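Local coordinates for interferon-inducible protein AIM2 (Mus musculus, PDB 4JBM), which senses double-stranded DNA in the cytosol through its HIN domain and triggers assembly of the AIM2 inflammasome, leading to pyroptosis, at residues 91-94 and 95-98. Sequence-based numbering, arbitrary orientation.
Sequences VKRA and RETP. With nucleotides of chain D; nucleotides of chain C.
R95 closes the last turn of helix 88-95 on V91: its backbone N donates to V91 O at 3.0 Å, and its CG packs against that same oxygen. Because its chain bends at chi2 and chi3, the guanidinium swings away from the turn, and NH2 comes to 3.6 Å from DG1 O5' of chain D. E96 is the first residue to leave helical geometry, its N making a weak 3.3 Å hydrogen bond to R93 O. With chi1 at 74°, its side chain lies back over the last carbonyls of the helix, those of K92 and R93; OE2 rests on R93 CG, the carboxylate near both basic residues without touching their charged atoms. R93 runs alongside, its guanidinium grasping DG8 OP2 of chain C edge-on through NE (2.9 Å) and NH2 (2.8 Å), two N-H groups converging on one phosphate oxygen. K92, long and flexible, hydrogen-bonds another guanine O6 through NZ, which lies 2.9 Å from DG2 O6 of chain D. The short T97 grips the DG2 phosphate through N to OP2 (2.8 Å) and OG1 to OP1, its hydroxyl also bonding L115 N of strand 111-123. Helix end and linker thus form part of the largely electrostatic DNA-binding surface between the HIN domain's two OB folds.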
loop_
_atom_site.group_PDB
_atom_site.type_symbol
_atom_site.label_atom_id
_atom_site.label_comp_id
_atom_site.label_asym_id
_atom_site.label_seq_id
_atom_site.Cartn_x
_atom_site.Cartn_y
_atom_site.Cartn_z
ATOM N N VAL A 91 7.867 12.673 -5.111
ATOM C CA VAL A 91 7.928 11.344 -5.730
ATOM C C VAL A 91 8.709 10.359 -4.870
ATOM O O VAL A 91 8.240 9.244 -4.572
ATOM C CB VAL A 91 8.603 11.401 -7.109
ATOM C CG1 VAL A 91 8.679 10.003 -7.724
ATOM C CG2 VAL A 91 7.852 12.344 -8.011
ATOM N N LYS A 92 9.896 10.791 -4.451
ATOM C CA LYS A 92 10.764 9.965 -3.621
ATOM C C LYS A 92 10.062 9.540 -2.331
ATOM O O LYS A 92 10.174 8.388 -1.918
ATOM C CB LYS A 92 12.085 10.685 -3.291
ATOM C CG LYS A 92 13.254 10.363 -4.196
ATOM C CD LYS A 92 14.502 11.134 -3.759
ATOM C CE LYS A 92 15.285 10.480 -2.617
ATOM N NZ LYS A 92 15.986 9.212 -3.035
ATOM N N ARG A 93 9.351 10.458 -1.681
ATOM C CA ARG A 93 8.679 10.075 -0.434
ATOM C C ARG A 93 7.467 9.187 -0.698
ATOM O O ARG A 93 7.183 8.276 0.075
ATOM C CB ARG A 93 8.313 11.302 0.413
ATOM C CG ARG A 93 9.489 11.725 1.316
ATOM C CD ARG A 93 9.220 12.887 2.270
ATOM N NE ARG A 93 8.969 14.159 1.603
ATOM C CZ ARG A 93 7.760 14.670 1.404
ATOM N NH1 ARG A 93 6.688 14.033 1.851
ATOM N NH2 ARG A 93 7.625 15.836 0.785
ATOM N N ALA A 94 6.791 9.433 -1.819
ATOM C CA ALA A 94 5.607 8.673 -2.190
ATOM C C ALA A 94 5.961 7.223 -2.382
ATOM O O ALA A 94 5.153 6.325 -2.092
ATOM C CB ALA A 94 5.005 9.220 -3.463
ATOM N N ARG A 95 7.167 7.004 -2.896
ATOM C CA ARG A 95 7.611 5.657 -3.223
ATOM C C ARG A 95 8.383 4.953 -2.117
ATOM O O ARG A 95 8.568 3.737 -2.168
ATOM C CB ARG A 95 8.463 5.680 -4.499
ATOM C CG ARG A 95 7.731 6.158 -5.754
ATOM C CD ARG A 95 6.657 5.168 -6.190
ATOM N NE ARG A 95 7.202 3.874 -6.622
ATOM C CZ ARG A 95 7.611 3.605 -7.862
ATOM N NH1 ARG A 95 7.557 4.538 -8.806
ATOM N NH2 ARG A 95 8.077 2.402 -8.166
ATOM N N GLU A 96 8.834 5.693 -1.107
ATOM C CA GLU A 96 9.738 5.071 -0.143
ATOM C C GLU A 96 8.983 4.338 0.973
ATOM O O GLU A 96 7.831 4.650 1.288
ATOM C CB GLU A 96 10.732 6.096 0.415
ATOM C CG GLU A 96 10.158 7.081 1.418
ATOM C CD GLU A 96 11.171 8.140 1.805
ATOM O OE1 GLU A 96 12.256 8.170 1.183
ATOM O OE2 GLU A 96 10.884 8.947 2.716
ATOM N N THR A 97 9.630 3.309 1.507
ATOM C CA THR A 97 9.106 2.512 2.605
ATOM C C THR A 97 9.340 3.244 3.925
ATOM O O THR A 97 10.484 3.517 4.289
ATOM C CB THR A 97 9.814 1.159 2.671
ATOM O OG1 THR A 97 9.577 0.431 1.453
ATOM C CG2 THR A 97 9.326 0.355 3.885
ATOM N N PRO A 98 8.259 3.559 4.650
ATOM C CA PRO A 98 8.382 4.327 5.894
ATOM C C PRO A 98 9.204 3.566 6.941
ATOM O O PRO A 98 9.192 2.334 6.945
ATOM C CB PRO A 98 6.925 4.469 6.359
ATOM C CG PRO A 98 6.085 4.265 5.112
ATOM C CD PRO A 98 6.854 3.247 4.323
ATOM P P DG D 2 12.651 1.433 -0.078
ATOM O OP1 DG D 2 12.091 0.175 0.467
ATOM O OP2 DG D 2 12.213 2.760 0.435
ATOM O "O5'" DG D 2 14.232 1.363 0.123
ATOM C "C5'" DG D 2 14.927 0.228 -0.350
ATOM C "C4'" DG D 2 16.370 0.286 0.105
ATOM O "O4'" DG D 2 17.079 1.250 -0.702
ATOM C "C3'" DG D 2 16.594 0.699 1.550
ATOM O "O3'" DG D 2 17.670 -0.095 2.034
ATOM C "C2'" DG D 2 16.896 2.196 1.474
ATOM C "C1'" DG D 2 17.588 2.288 0.117
ATOM N N9 DG D 2 17.391 3.530 -0.636
ATOM C C8 DG D 2 16.219 4.170 -0.951
ATOM N N7 DG D 2 16.389 5.259 -1.656
ATOM C C5 DG D 2 17.779 5.342 -1.825
ATOM C C6 DG D 2 18.583 6.315 -2.493
ATOM O O6 DG D 2 18.206 7.321 -3.097
ATOM N N1 DG D 2 19.948 6.031 -2.428
ATOM C C2 DG D 2 20.452 4.950 -1.756
ATOM N N2 DG D 2 21.776 4.866 -1.800
ATOM N N3 DG D 2 19.730 4.026 -1.123
ATOM C C4 DG D 2 18.400 4.290 -1.195
ATOM P P DG C 8 10.718 18.143 1.269
ATOM O OP1 DG C 8 9.995 19.274 0.638
ATOM O OP2 DG C 8 10.239 16.748 1.110
ATOM O "O5'" DG C 8 12.247 18.189 0.805
ATOM C "C5'" DG C 8 12.985 19.396 1.087
ATOM C "C4'" DG C 8 14.423 19.182 0.674
ATOM O "O4'" DG C 8 15.132 18.352 1.623
ATOM C "C3'" DG C 8 14.549 18.516 -0.693
ATOM O "O3'" DG C 8 15.439 19.260 -1.489
ATOM C "C2'" DG C 8 15.065 17.112 -0.397
ATOM C "C1'" DG C 8 15.805 17.329 0.917
ATOM N N9 DG C 8 15.804 16.141 1.754
ATOM C C8 DG C 8 14.741 15.332 2.081
ATOM N N7 DG C 8 15.054 14.318 2.844
ATOM C C5 DG C 8 16.422 14.455 3.027
ATOM C C6 DG C 8 17.309 13.650 3.766
ATOM O O6 DG C 8 17.060 12.634 4.445
ATOM N N1 DG C 8 18.603 14.154 3.678
ATOM C C2 DG C 8 18.975 15.284 2.984
ATOM N N2 DG C 8 20.274 15.602 3.042
ATOM N N3 DG C 8 18.146 16.046 2.282
ATOM C C4 DG C 8 16.892 15.571 2.357
ATOM O "O5'" DG D 1 10.978 2.323 -6.082
ATOM C "C5'" DG D 1 10.968 2.832 -4.755
ATOM C "C4'" DG D 1 11.883 2.011 -3.874
ATOM O "O4'" DG D 1 13.240 2.092 -4.378
ATOM C "C3'" DG D 1 11.979 2.442 -2.423
ATOM O "O3'" DG D 1 12.461 1.350 -1.676
ATOM C "C2'" DG D 1 13.026 3.545 -2.530
ATOM C "C1'" DG D 1 14.017 2.918 -3.510
ATOM N N9 DG D 1 14.766 3.907 -4.305
ATOM C C8 DG D 1 14.282 5.018 -4.953
ATOM N N7 DG D 1 15.195 5.714 -5.588
ATOM C C5 DG D 1 16.371 5.033 -5.328
ATOM C C6 DG D 1 17.701 5.302 -5.733
ATOM O O6 DG D 1 18.094 6.224 -6.437
ATOM N N1 DG D 1 18.621 4.372 -5.249
ATOM C C2 DG D 1 18.257 3.296 -4.478
ATOM N N2 DG D 1 19.248 2.486 -4.098
ATOM N N3 DG D 1 17.013 3.033 -4.092
ATOM C C4 DG D 1 16.121 3.927 -4.549
#